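Local coordinates for protein YeaZ (Pseudomonas aeruginosa PAO579, PDB 4Y0W) that is an essential protein of the actin-like ATPase clan that takes part in the biosynthesis of the tRNA modification threonylcarbamoyl adenosine, at residues T9-D14 / D64-G69; E18-A23 / Q43-M48; A119-A124 / T171-V176; M126-W131 / E147-P152; E153-P158 / E177-R182. All coordinates share one frame; numbering follows the deposited sequence.

Contact 1 (T9-D14 / D64-G69). With NA (sodium ion), chain G.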
# COMPACT_ATOMS: atom_id res chain seq x y z
N THR A 9 -28.42 -32.52 -52.76
CA THR A 9 -28.09 -32.49 -51.32
C THR A 9 -27.64 -31.08 -50.91
O THR A 9 -26.60 -30.59 -51.38
CB THR A 9 -26.96 -33.49 -50.98
OG1 THR A 9 -27.21 -34.76 -51.61
CG2 THR A 9 -26.81 -33.66 -49.50
N LEU A 10 -28.43 -30.43 -50.05
CA LEU A 10 -28.15 -29.07 -49.61
C LEU A 10 -28.03 -29.01 -48.09
O LEU A 10 -28.81 -29.62 -47.37
CB LEU A 10 -29.25 -28.12 -50.07
CG LEU A 10 -29.63 -28.24 -51.54
CD1 LEU A 10 -30.99 -27.57 -51.79
CD2 LEU A 10 -28.54 -27.68 -52.45
N LEU A 11 -27.04 -28.27 -47.63
CA LEU A 11 -26.84 -28.00 -46.23
C LEU A 11 -27.26 -26.57 -46.00
O LEU A 11 -27.02 -25.70 -46.85
CB LEU A 11 -25.36 -28.16 -45.90
CG LEU A 11 -24.94 -27.93 -44.44
CD1 LEU A 11 -25.56 -28.99 -43.54
CD2 LEU A 11 -23.42 -27.93 -44.35
N ALA A 12 -27.89 -26.31 -44.86
CA ALA A 12 -28.45 -24.98 -44.57
C ALA A 12 -28.13 -24.59 -43.15
O ALA A 12 -28.30 -25.39 -42.25
CB ALA A 12 -29.96 -24.99 -44.77
N LEU A 13 -27.66 -23.37 -42.92
CA LEU A 13 -27.50 -22.94 -41.54
C LEU A 13 -27.90 -21.52 -41.30
O LEU A 13 -27.82 -20.67 -42.17
CB LEU A 13 -26.08 -23.18 -41.05
CG LEU A 13 -24.92 -22.47 -41.73
CD1 LEU A 13 -24.66 -21.14 -41.05
CD2 LEU A 13 -23.69 -23.37 -41.66
N ASP A 14 -28.34 -21.25 -40.08
CA ASP A 14 -28.70 -19.91 -39.69
C ASP A 14 -28.28 -19.63 -38.27
O ASP A 14 -28.56 -20.42 -37.36
CB ASP A 14 -30.21 -19.71 -39.85
CG ASP A 14 -30.57 -18.26 -39.83
OD1 ASP A 14 -30.67 -17.72 -38.72
OD2 ASP A 14 -30.70 -17.66 -40.92
N ASP A 64 -24.01 -30.58 -52.26
CA ASP A 64 -23.91 -29.87 -53.52
C ASP A 64 -23.78 -28.37 -53.35
O ASP A 64 -23.16 -27.71 -54.19
CB ASP A 64 -25.12 -30.20 -54.36
CG ASP A 64 -25.28 -31.68 -54.56
OD1 ASP A 64 -24.28 -32.32 -54.90
OD2 ASP A 64 -26.40 -32.19 -54.40
N ALA A 65 -24.37 -27.84 -52.27
CA ALA A 65 -24.35 -26.39 -51.99
C ALA A 65 -24.77 -26.10 -50.57
O ALA A 65 -25.41 -26.93 -49.92
CB ALA A 65 -25.26 -25.64 -52.94
N ILE A 66 -24.39 -24.92 -50.11
CA ILE A 66 -24.62 -24.54 -48.72
C ILE A 66 -25.37 -23.21 -48.67
O ILE A 66 -24.96 -22.21 -49.23
CB ILE A 66 -23.30 -24.41 -47.93
CG1 ILE A 66 -22.51 -25.73 -48.00
CG2 ILE A 66 -23.60 -24.05 -46.48
CD1 ILE A 66 -21.10 -25.66 -47.46
N ALA A 67 -26.49 -23.22 -47.97
CA ALA A 67 -27.29 -22.03 -47.82
C ALA A 67 -27.01 -21.44 -46.45
O ALA A 67 -26.65 -22.14 -45.54
CB ALA A 67 -28.75 -22.37 -47.95
N PHE A 68 -27.11 -20.13 -46.36
CA PHE A 68 -27.05 -19.45 -45.09
C PHE A 68 -28.00 -18.24 -45.10
O PHE A 68 -28.30 -17.68 -46.15
CB PHE A 68 -25.61 -19.07 -44.77
CG PHE A 68 -25.07 -17.95 -45.63
CD1 PHE A 68 -24.72 -18.17 -46.93
CD2 PHE A 68 -24.91 -16.69 -45.10
CE1 PHE A 68 -24.24 -17.13 -47.71
CE2 PHE A 68 -24.42 -15.65 -45.86
CZ PHE A 68 -24.08 -15.88 -47.17
N GLY A 69 -28.50 -17.89 -43.93
CA GLY A 69 -29.19 -16.62 -43.72
C GLY A 69 -28.15 -15.52 -43.74
O GLY A 69 -27.21 -15.53 -42.95
NA NA G . -31.05 -17.78 -36.22
O HOH W 1 -31.97 -20.35 -36.51
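The Asp64 carboxylate turns its anti side to Thr9, whose backbone N bonds to Asp64 OD2 at 2.6 Å from 27° out of the carboxylate plane. CG of Asp64 sits beside its own backbone N (chi1 -56°), which brings OD2 to Thr9 N while Asp64 N bonds to Thr9 O at 2.7 Å; Thr9 is thus held by both its N-H and its C=O. At the far end the Asp14 carboxylate divides its work. OD2 lies against Gly69 CA at 3.3 Å, where glycine has no side chain to obstruct it, and OD1 binds the sodium ion at 2.5 Å and is also hydrogen-bonded to Ser16. The Phe68 ring turns from strand 10-14 to Ile82, leaving Phe68 CB 3.8 Å from Leu13 O. Between these ends the strands run parallel, with Leu11 N on Ala65 O, Ala67 N on Leu11 O at 2.8 Å and Leu13 N on Ala67 O; the last rung, Gly69 N to Leu13 O, is weak. Ala12, Ala65 and Ala67 share one face, under helix 194-205, with Ala12 CB 4.3 Å from Ala67 CB. Leu13, Ile66 and Phe68 meet helix 77-92 on the other. Two buried parallel strands between helical layers form the core of the first 3-2-1-4-5 mixed sheet, as in the actin-like ATPase fold.

Contact 2 (E18-A23 / Q43-M48). With NA (sodium ion), chain G.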
# COMPACT_ATOMS: atom_id res chain seq x y z
N GLU A 18 -30.83 -15.32 -31.73
CA GLU A 18 -30.54 -16.17 -30.57
C GLU A 18 -30.52 -17.67 -30.92
O GLU A 18 -29.84 -18.46 -30.26
CB GLU A 18 -31.57 -15.90 -29.45
CG GLU A 18 -30.97 -15.98 -28.05
CD GLU A 18 -31.94 -15.54 -26.97
OE1 GLU A 18 -33.05 -15.06 -27.30
OE2 GLU A 18 -31.59 -15.67 -25.78
N ALA A 19 -31.25 -18.05 -31.96
CA ALA A 19 -31.36 -19.45 -32.35
C ALA A 19 -30.25 -19.88 -33.30
O ALA A 19 -29.86 -19.14 -34.19
CB ALA A 19 -32.71 -19.71 -33.00
N CYS A 20 -29.77 -21.09 -33.11
CA CYS A 20 -28.85 -21.67 -34.04
C CYS A 20 -29.57 -22.86 -34.61
O CYS A 20 -30.12 -23.68 -33.87
CB CYS A 20 -27.58 -22.09 -33.32
SG CYS A 20 -26.29 -22.75 -34.37
N SER A 21 -29.61 -22.95 -35.94
CA SER A 21 -30.25 -24.10 -36.55
C SER A 21 -29.50 -24.51 -37.80
O SER A 21 -28.84 -23.69 -38.47
CB SER A 21 -31.75 -23.84 -36.86
OG SER A 21 -31.94 -22.70 -37.69
N VAL A 22 -29.63 -25.79 -38.11
CA VAL A 22 -28.92 -26.40 -39.20
C VAL A 22 -29.90 -27.36 -39.86
O VAL A 22 -30.70 -27.96 -39.17
CB VAL A 22 -27.66 -27.12 -38.68
CG1 VAL A 22 -27.07 -28.00 -39.76
CG2 VAL A 22 -26.59 -26.11 -38.23
N ALA A 23 -29.85 -27.49 -41.19
CA ALA A 23 -30.76 -28.40 -41.88
C ALA A 23 -30.12 -29.03 -43.10
O ALA A 23 -29.20 -28.46 -43.70
CB ALA A 23 -32.01 -27.67 -42.31
N GLN A 43 -19.06 -21.43 -30.88
CA GLN A 43 -19.01 -22.72 -30.27
C GLN A 43 -19.90 -23.78 -30.86
O GLN A 43 -19.48 -24.91 -30.98
CB GLN A 43 -19.33 -22.59 -28.81
CG GLN A 43 -19.19 -23.87 -28.04
CD GLN A 43 -17.77 -24.35 -28.03
OE1 GLN A 43 -16.88 -23.66 -27.55
NE2 GLN A 43 -17.55 -25.55 -28.54
N ARG A 44 -21.14 -23.47 -31.16
CA ARG A 44 -22.10 -24.52 -31.46
C ARG A 44 -22.48 -24.80 -32.91
O ARG A 44 -23.07 -25.80 -33.20
CB ARG A 44 -23.37 -24.31 -30.66
CG ARG A 44 -23.16 -24.29 -29.16
CD ARG A 44 -23.87 -25.43 -28.45
NE ARG A 44 -24.41 -26.46 -29.34
CZ ARG A 44 -23.95 -27.71 -29.39
NH1 ARG A 44 -24.49 -28.59 -30.22
NH2 ARG A 44 -22.93 -28.08 -28.63
N LEU A 45 -22.15 -23.92 -33.82
CA LEU A 45 -22.56 -24.16 -35.19
C LEU A 45 -21.92 -25.37 -35.83
O LEU A 45 -22.62 -26.24 -36.27
CB LEU A 45 -22.33 -22.92 -36.01
CG LEU A 45 -22.64 -23.05 -37.48
CD1 LEU A 45 -24.06 -23.47 -37.63
CD2 LEU A 45 -22.40 -21.75 -38.18
N LEU A 46 -20.61 -25.52 -35.77
CA LEU A 46 -19.93 -26.70 -36.31
C LEU A 46 -20.36 -28.03 -35.68
O LEU A 46 -20.59 -28.99 -36.41
CB LEU A 46 -18.41 -26.54 -36.27
CG LEU A 46 -17.82 -25.54 -37.26
CD1 LEU A 46 -16.32 -25.53 -37.09
CD2 LEU A 46 -18.19 -25.87 -38.70
N PRO A 47 -20.44 -28.10 -34.35
CA PRO A 47 -20.94 -29.33 -33.73
C PRO A 47 -22.33 -29.74 -34.20
O PRO A 47 -22.58 -30.93 -34.39
CB PRO A 47 -20.97 -28.98 -32.26
CG PRO A 47 -19.83 -28.05 -32.10
CD PRO A 47 -19.81 -27.21 -33.35
N MET A 48 -23.21 -28.77 -34.40
CA MET A 48 -24.56 -29.05 -34.90
C MET A 48 -24.52 -29.62 -36.33
O MET A 48 -25.27 -30.57 -36.69
CB MET A 48 -25.41 -27.77 -34.85
CG MET A 48 -25.86 -27.38 -33.45
SD MET A 48 -27.08 -26.04 -33.35
CE MET A 48 -28.38 -26.73 -34.36
NA NA G . -31.05 -17.78 -36.22
O HOH W 1 -31.97 -20.35 -36.51
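Cys20 and Val22 point from strand 19-23 at helix 43-48, and the packing is tight where Cys20 SG meets Met48 SD at 3.5 Å. With SG anti to the backbone N of Cys20 (chi1 -177°), the sulfur also reaches Leu45 CD1, 4.0 Å away. The same methyl, Leu45 CD1, touches Val22 CG2 at 3.7 Å. Val22 and Met48 run alongside each other head to tail, Val22 CG2 resting 3.9 Å from Met48 CB. The methionine chain then bends at its last torsion (chi3 57°), bringing CE to 3.5 Å from Cys20 O and up against Ser21 CA. Away from this buried patch the contact thins out. Leu46 points away from the strand and packs on Phe90 of the second subunit, while Gln43 and Pro47 lie near Glu214 of that subunit. Ser21 points away from the helix, and its OG is hydrogen-bonded to Ala194 N and to a water, 2.6 Å from OG, that also binds the sodium ion; Ala19 O binds the ion at 2.7 Å. The helix is therefore joined to this strand by sulfur and methyl packing, while Ser21 OG, the water and the sodium ion take no part in it.

Contact 3 (A119-A124 / T171-V176); sequences AAAIDA and TGWGYV. With NA (sodium ion), chain F.
Asp123 and Tyr175 cross at about a right angle, carboxylate and ring planes 54° apart, and both reach one sodium ion. Asp123 OD1 binds it at 2.4 Å and Tyr175 OH at 2.8 Å, while OD1 also lies 3.3 Å from CE1 of the tyrosine ring. The backbone of Asp123 is held as well: its N-H points almost straight (178°) at Thr171 OG1, 3.0 Å away. That hydroxyl sits between the backbone N and carbonyl carbon of Thr171 (chi1 57°), directed at the strand. Trp173 lies along the earlier part of the strand and offers its indole edge, NE1 bonding to Ala119 O at 2.8 Å, with CZ2 against Ala119 CB and CD1 near Ala121 CB. Between these side chains Gly172 N reaches Ala121 O from above the carbonyl plane. Ala124 O, Glu128 O and a water complete the coordination. A 3-10 turn laid on the end of strand 117-123, the central strand of the second mixed sheet, thus builds a sodium site shared by strand end and loop.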
# COMPACT_ATOMS: atom_id res chain seq x y z
N ALA A 119 -45.69 -10.02 -43.94
CA ALA A 119 -44.85 -8.85 -43.72
C ALA A 119 -43.90 -9.17 -42.57
O ALA A 119 -44.29 -9.17 -41.41
CB ALA A 119 -45.68 -7.62 -43.42
N ALA A 120 -42.67 -9.49 -42.95
CA ALA A 120 -41.62 -9.83 -42.04
C ALA A 120 -40.95 -8.57 -41.62
O ALA A 120 -40.61 -7.75 -42.47
CB ALA A 120 -40.60 -10.70 -42.72
N ALA A 121 -40.71 -8.44 -40.32
CA ALA A 121 -39.99 -7.29 -39.82
C ALA A 121 -39.07 -7.73 -38.68
O ALA A 121 -39.47 -8.44 -37.75
CB ALA A 121 -40.98 -6.25 -39.35
N ILE A 122 -37.82 -7.28 -38.73
CA ILE A 122 -36.83 -7.70 -37.74
C ILE A 122 -36.26 -6.47 -37.10
O ILE A 122 -35.94 -5.54 -37.81
CB ILE A 122 -35.69 -8.52 -38.38
CG1 ILE A 122 -36.22 -9.90 -38.73
CG2 ILE A 122 -34.50 -8.64 -37.43
CD1 ILE A 122 -35.41 -10.71 -39.71
N ASP A 123 -36.14 -6.45 -35.78
CA ASP A 123 -35.68 -5.25 -35.10
C ASP A 123 -34.29 -4.92 -35.57
O ASP A 123 -33.47 -5.81 -35.77
CB ASP A 123 -35.65 -5.43 -33.59
CG ASP A 123 -35.53 -4.12 -32.86
OD1 ASP A 123 -35.70 -3.04 -33.48
OD2 ASP A 123 -35.29 -4.15 -31.65
N ALA A 124 -34.04 -3.64 -35.75
CA ALA A 124 -32.79 -3.17 -36.29
C ALA A 124 -32.23 -2.16 -35.35
O ALA A 124 -32.90 -1.75 -34.40
CB ALA A 124 -33.01 -2.53 -37.65
N THR A 171 -39.51 -9.98 -34.83
CA THR A 171 -39.28 -9.08 -33.71
C THR A 171 -39.57 -7.62 -34.01
O THR A 171 -39.83 -6.86 -33.10
CB THR A 171 -37.83 -9.18 -33.16
OG1 THR A 171 -36.89 -8.89 -34.20
CG2 THR A 171 -37.56 -10.56 -32.62
N GLY A 172 -39.52 -7.22 -35.27
CA GLY A 172 -39.90 -5.86 -35.63
C GLY A 172 -41.35 -5.53 -35.28
O GLY A 172 -41.71 -4.38 -35.08
N TRP A 173 -42.20 -6.54 -35.19
CA TRP A 173 -43.58 -6.26 -34.87
C TRP A 173 -43.75 -5.76 -33.44
O TRP A 173 -44.82 -5.29 -33.07
CB TRP A 173 -44.47 -7.45 -35.23
CG TRP A 173 -44.58 -7.54 -36.71
CD1 TRP A 173 -43.82 -8.29 -37.55
CD2 TRP A 173 -45.45 -6.78 -37.53
NE1 TRP A 173 -44.18 -8.07 -38.85
CE2 TRP A 173 -45.19 -7.14 -38.87
CE3 TRP A 173 -46.44 -5.83 -37.27
CZ2 TRP A 173 -45.87 -6.57 -39.93
CZ3 TRP A 173 -47.12 -5.26 -38.34
CH2 TRP A 173 -46.83 -5.64 -39.65
N GLY A 174 -42.67 -5.75 -32.68
CA GLY A 174 -42.62 -4.96 -31.43
C GLY A 174 -43.03 -3.48 -31.61
O GLY A 174 -43.53 -2.85 -30.68
N TYR A 175 -42.81 -2.95 -32.80
CA TYR A 175 -43.11 -1.55 -33.13
C TYR A 175 -44.49 -1.32 -33.75
O TYR A 175 -44.73 -0.26 -34.33
CB TYR A 175 -42.06 -1.02 -34.11
CG TYR A 175 -40.73 -0.78 -33.48
CD1 TYR A 175 -39.84 -1.83 -33.27
CD2 TYR A 175 -40.37 0.47 -33.06
CE1 TYR A 175 -38.61 -1.61 -32.67
CE2 TYR A 175 -39.14 0.71 -32.47
CZ TYR A 175 -38.26 -0.33 -32.28
OH TYR A 175 -37.03 -0.11 -31.69
N VAL A 176 -45.37 -2.31 -33.65
CA VAL A 176 -46.64 -2.29 -34.39
C VAL A 176 -47.49 -1.03 -34.18
O VAL A 176 -48.13 -0.54 -35.12
CB VAL A 176 -47.48 -3.53 -34.08
CG1 VAL A 176 -47.92 -3.55 -32.61
CG2 VAL A 176 -48.69 -3.59 -35.00
NA NA F . -35.08 -0.76 -33.61
O HOH W 2 -35.57 -2.24 -29.95
O HOH W 3 -33.38 0.27 -32.97

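Contact 4 (M126-W131 / E147-P152); sequences MDEVYW and EAVLPP. With NA (sodium ion), chain F.
Val129 and Leu150 exchange two backbone hydrogen bonds, Val129 N to Leu150 O and Leu150 N to Val129 O, both 2.9 Å. Trp131 and Ala148 form the next such pair, with Trp131 N on Ala148 O at 2.8 Å. Between them Tyr130 and Val149 make a non-hydrogen-bonded pair, and CA-H...O contacts such as Val149 CA to Val129 O fill in the ladder. Apolar packing follows the two faces. The Tyr130 ring and Val149 lie side by side pointing the same way, CE1 of the ring 3.7 Å from Val149 CG2. On the other face Trp131 CD1 comes within 4.3 Å of Leu150 CD1, and Trp131, with CG anti to the backbone N (chi1 -178°), carries its NE1 on to Ala156 O. Polar groups gather at the open end of the hairpin. The extended Glu128 chain lies alongside Pro151, with OE1 3.6 Å from Val149 CG2 and OE2 near Pro151 CD; Asp127 instead forms a salt bridge with Arg178. Glu128 O binds the sodium ion at 2.6 Å. Backbone pairing thus sets the hairpin, and the carbonyl just ahead of its ladder is spent on the metal, while the carboxylate of the same residue stays beside the second strand.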
# COMPACT_ATOMS: atom_id res chain seq x y z
N MET A 126 -31.08 1.25 -33.76
CA MET A 126 -31.40 2.69 -33.71
C MET A 126 -32.77 3.11 -34.24
O MET A 126 -32.89 3.95 -35.13
CB MET A 126 -30.32 3.49 -34.45
CG MET A 126 -28.92 3.31 -33.87
SD MET A 126 -28.72 3.73 -32.11
CE MET A 126 -26.96 3.52 -31.92
N ASP A 127 -33.81 2.52 -33.67
CA ASP A 127 -35.19 2.95 -33.93
C ASP A 127 -35.65 2.72 -35.35
O ASP A 127 -36.43 3.49 -35.89
CB ASP A 127 -35.35 4.39 -33.58
CG ASP A 127 -36.78 4.71 -33.18
OD1 ASP A 127 -37.44 3.79 -32.68
OD2 ASP A 127 -37.26 5.86 -33.34
N GLU A 128 -35.10 1.69 -35.96
CA GLU A 128 -35.51 1.25 -37.24
C GLU A 128 -35.81 -0.23 -37.15
O GLU A 128 -35.53 -0.89 -36.14
CB GLU A 128 -34.42 1.55 -38.25
CG GLU A 128 -34.15 3.06 -38.41
CD GLU A 128 -33.35 3.39 -39.65
OE1 GLU A 128 -32.33 2.71 -39.91
OE2 GLU A 128 -33.76 4.30 -40.40
N VAL A 129 -36.38 -0.75 -38.23
CA VAL A 129 -36.67 -2.15 -38.39
C VAL A 129 -36.30 -2.50 -39.81
O VAL A 129 -36.32 -1.67 -40.71
CB VAL A 129 -38.17 -2.50 -38.14
CG1 VAL A 129 -38.60 -2.07 -36.74
CG2 VAL A 129 -39.08 -1.80 -39.16
N TYR A 130 -35.93 -3.75 -40.00
CA TYR A 130 -35.69 -4.26 -41.28
C TYR A 130 -37.06 -4.71 -41.71
O TYR A 130 -37.78 -5.23 -40.88
CB TYR A 130 -34.70 -5.43 -41.21
CG TYR A 130 -33.32 -5.02 -40.72
CD1 TYR A 130 -32.41 -4.39 -41.57
CD2 TYR A 130 -32.92 -5.29 -39.42
CE1 TYR A 130 -31.15 -4.02 -41.12
CE2 TYR A 130 -31.66 -4.91 -38.96
CZ TYR A 130 -30.78 -4.27 -39.81
OH TYR A 130 -29.54 -3.91 -39.32
N TRP A 131 -37.38 -4.55 -43.00
CA TRP A 131 -38.72 -4.72 -43.53
C TRP A 131 -38.71 -5.41 -44.88
O TRP A 131 -37.99 -5.04 -45.77
CB TRP A 131 -39.44 -3.37 -43.61
CG TRP A 131 -40.89 -3.40 -44.10
CD1 TRP A 131 -41.32 -3.07 -45.35
CD2 TRP A 131 -42.06 -3.77 -43.37
NE1 TRP A 131 -42.68 -3.19 -45.43
CE2 TRP A 131 -43.16 -3.62 -44.24
CE3 TRP A 131 -42.29 -4.16 -42.05
CZ2 TRP A 131 -44.46 -3.85 -43.83
CZ3 TRP A 131 -43.58 -4.41 -41.66
CH2 TRP A 131 -44.66 -4.25 -42.54
N GLU A 147 -36.54 -5.00 -49.88
CA GLU A 147 -36.31 -4.94 -48.45
C GLU A 147 -35.68 -3.63 -48.07
O GLU A 147 -34.87 -3.08 -48.80
CB GLU A 147 -35.39 -6.07 -48.01
CG GLU A 147 -36.06 -7.43 -48.09
CD GLU A 147 -35.12 -8.60 -47.85
OE1 GLU A 147 -33.89 -8.40 -47.66
OE2 GLU A 147 -35.63 -9.74 -47.85
N ALA A 148 -36.03 -3.13 -46.90
CA ALA A 148 -35.49 -1.86 -46.47
C ALA A 148 -35.30 -1.85 -45.00
O ALA A 148 -35.77 -2.73 -44.30
CB ALA A 148 -36.41 -0.72 -46.89
N VAL A 149 -34.56 -0.86 -44.55
CA VAL A 149 -34.36 -0.63 -43.16
C VAL A 149 -34.98 0.74 -42.95
O VAL A 149 -34.53 1.70 -43.55
CB VAL A 149 -32.87 -0.77 -42.74
CG1 VAL A 149 -31.98 0.24 -43.44
CG2 VAL A 149 -32.73 -0.66 -41.23
N LEU A 150 -36.02 0.81 -42.12
CA LEU A 150 -36.92 1.96 -42.08
C LEU A 150 -37.35 2.25 -40.66
O LEU A 150 -37.47 1.35 -39.84
CB LEU A 150 -38.21 1.66 -42.85
CG LEU A 150 -38.20 1.30 -44.34
CD1 LEU A 150 -39.56 0.85 -44.85
CD2 LEU A 150 -37.76 2.49 -45.12
N PRO A 151 -37.67 3.52 -40.38
CA PRO A 151 -38.43 3.75 -39.16
C PRO A 151 -39.81 3.12 -39.26
O PRO A 151 -40.35 2.95 -40.36
CB PRO A 151 -38.53 5.27 -39.09
CG PRO A 151 -38.37 5.72 -40.48
CD PRO A 151 -37.49 4.74 -41.19
N PRO A 152 -40.38 2.76 -38.11
CA PRO A 152 -41.60 1.99 -38.19
C PRO A 152 -42.76 2.74 -38.80
O PRO A 152 -43.69 2.12 -39.31
CB PRO A 152 -41.91 1.65 -36.73
CG PRO A 152 -41.04 2.53 -35.92
CD PRO A 152 -39.83 2.78 -36.75
NA NA F . -35.08 -0.76 -33.61
O HOH W 3 -33.38 0.27 -32.97

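Contact 5 (E153-P158 / E177-R182); sequences ERVAVP and ERMPQR
Two loops of the sheet that holds strand 117-123, one after strand 140-150 and one between strands 167-169 and 185-187, are joined by a side-on salt bridge between Glu153 and Arg178. NE of the arginine bonds to OE1 of Glu153 at 3.2 Å, on its syn lone pair and in the guanidinium plane, and NH2 bonds to OE2 at 2.9 Å. The two planes are 35° apart, and the bend of Glu153 at chi2 (-70°) turns its carboxylate to the guanidinium edge. NH1 of Arg178 is bonded to Asp127, so this one arginine links the loop pair to the hairpin of strands 129-137 and 140-150, whose Val129 and Trp131 pack on Val155. Val155 CG2 in turn touches Met179 CG at 3.8 Å and, crossing the proline at about a right angle, Pro180 CD at 3.9 Å. Pro180 CG lies 3.2 Å from Val155 O, which also takes Gln181 NE2 at 3.2 Å from well above the carbonyl plane.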
# COMPACT_ATOMS: atom_id res chain seq x y z
N GLU A 153 -42.70 4.07 -38.76
CA GLU A 153 -43.81 4.87 -39.30
C GLU A 153 -43.86 4.88 -40.83
O GLU A 153 -44.88 5.22 -41.39
CB GLU A 153 -43.89 6.30 -38.71
CG GLU A 153 -42.72 6.88 -37.95
CD GLU A 153 -42.48 6.24 -36.60
OE1 GLU A 153 -43.29 6.36 -35.65
OE2 GLU A 153 -41.43 5.59 -36.50
N ARG A 154 -42.81 4.45 -41.50
CA ARG A 154 -42.76 4.44 -42.94
C ARG A 154 -42.94 3.06 -43.57
O ARG A 154 -42.92 2.94 -44.79
CB ARG A 154 -41.44 5.06 -43.39
CG ARG A 154 -41.30 6.54 -43.03
CD ARG A 154 -39.93 7.09 -43.37
NE ARG A 154 -39.78 7.35 -44.81
CZ ARG A 154 -38.70 7.06 -45.54
NH1 ARG A 154 -37.63 6.49 -44.99
NH2 ARG A 154 -38.69 7.34 -46.83
N VAL A 155 -43.13 1.99 -42.79
CA VAL A 155 -43.25 0.69 -43.44
C VAL A 155 -44.56 0.58 -44.25
O VAL A 155 -45.56 1.20 -43.90
CB VAL A 155 -43.11 -0.52 -42.48
CG1 VAL A 155 -41.74 -0.52 -41.82
CG2 VAL A 155 -44.21 -0.59 -41.43
N ALA A 156 -44.54 -0.23 -45.31
CA ALA A 156 -45.69 -0.39 -46.19
C ALA A 156 -45.83 -1.79 -46.77
O ALA A 156 -44.85 -2.48 -47.03
CB ALA A 156 -45.60 0.60 -47.33
N VAL A 157 -47.07 -2.17 -47.04
CA VAL A 157 -47.36 -3.45 -47.66
C VAL A 157 -47.78 -3.24 -49.13
O VAL A 157 -48.38 -2.24 -49.45
CB VAL A 157 -48.43 -4.23 -46.87
CG1 VAL A 157 -47.90 -4.57 -45.48
CG2 VAL A 157 -49.73 -3.45 -46.71
N PRO A 158 -47.43 -4.18 -50.03
CA PRO A 158 -47.80 -4.06 -51.44
C PRO A 158 -49.21 -4.60 -51.82
O PRO A 158 -49.63 -4.49 -52.96
CB PRO A 158 -46.73 -4.91 -52.12
CG PRO A 158 -46.50 -6.02 -51.14
CD PRO A 158 -46.69 -5.43 -49.77
N GLU A 177 -47.48 -0.50 -32.96
CA GLU A 177 -48.24 0.72 -32.67
C GLU A 177 -47.79 1.93 -33.44
O GLU A 177 -48.56 2.86 -33.61
CB GLU A 177 -48.17 1.06 -31.21
CG GLU A 177 -49.13 0.25 -30.39
CD GLU A 177 -49.08 0.65 -28.94
OE1 GLU A 177 -48.95 1.88 -28.66
OE2 GLU A 177 -49.15 -0.28 -28.11
N ARG A 178 -46.54 1.92 -33.91
CA ARG A 178 -46.01 3.07 -34.63
C ARG A 178 -46.11 2.90 -36.13
O ARG A 178 -45.73 3.78 -36.87
CB ARG A 178 -44.55 3.29 -34.23
CG ARG A 178 -44.41 3.95 -32.86
CD ARG A 178 -42.98 3.89 -32.35
NE ARG A 178 -42.07 4.57 -33.28
CZ ARG A 178 -40.75 4.59 -33.15
NH1 ARG A 178 -40.19 3.99 -32.12
NH2 ARG A 178 -39.99 5.23 -34.04
N MET A 179 -46.59 1.74 -36.56
CA MET A 179 -46.74 1.44 -37.97
C MET A 179 -48.04 2.00 -38.58
O MET A 179 -49.06 2.09 -37.89
CB MET A 179 -46.70 -0.07 -38.14
CG MET A 179 -45.34 -0.65 -37.80
SD MET A 179 -45.23 -2.43 -38.04
CE MET A 179 -43.53 -2.80 -37.68
N PRO A 180 -48.02 2.34 -39.88
CA PRO A 180 -49.26 2.92 -40.48
C PRO A 180 -50.40 1.92 -40.68
O PRO A 180 -51.55 2.35 -40.81
CB PRO A 180 -48.80 3.45 -41.85
CG PRO A 180 -47.36 3.08 -42.02
CD PRO A 180 -46.96 2.16 -40.89
N GLN A 181 -50.09 0.62 -40.74
CA GLN A 181 -51.10 -0.44 -40.73
C GLN A 181 -50.64 -1.60 -39.87
O GLN A 181 -49.48 -1.68 -39.47
CB GLN A 181 -51.40 -0.94 -42.14
CG GLN A 181 -50.22 -1.57 -42.88
CD GLN A 181 -49.23 -0.53 -43.37
OE1 GLN A 181 -49.59 0.41 -44.09
NE2 GLN A 181 -47.96 -0.70 -42.99
N ARG A 182 -51.58 -2.50 -39.59
CA ARG A 182 -51.28 -3.71 -38.88
C ARG A 182 -52.20 -4.82 -39.33
O ARG A 182 -53.29 -4.55 -39.81
CB ARG A 182 -51.38 -3.49 -37.38
CG ARG A 182 -52.76 -3.12 -36.88
CD ARG A 182 -52.90 -3.52 -35.41
NE ARG A 182 -52.92 -4.99 -35.36
CZ ARG A 182 -52.45 -5.74 -34.36
NH1 ARG A 182 -51.90 -5.18 -33.26
NH2 ARG A 182 -52.54 -7.08 -34.48

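Overall arrangement
From the N terminus, strand 10-14 pairs with 65-69 in contact 1, closing a loop that holds the whole of contact 2, where the intervening strand 19-26 meets helix 41-56. Both reach the first mixed sheet and share one sodium ion; Ala12 N to Ala23 O joins them. The chain then enters the second sheet. Contact 3 spans from strand 117-123 to the loop after 167-169 and encloses contact 4, a hairpin with which it shares the second sodium ion. Contact 5 follows contact 4 in series but crosses contact 3, tying the loop after strand 140-150 to the one before strand 185-187. Contacts 1 and 3, about 25 Å apart between centres, lie on opposite sides of the chain's centre.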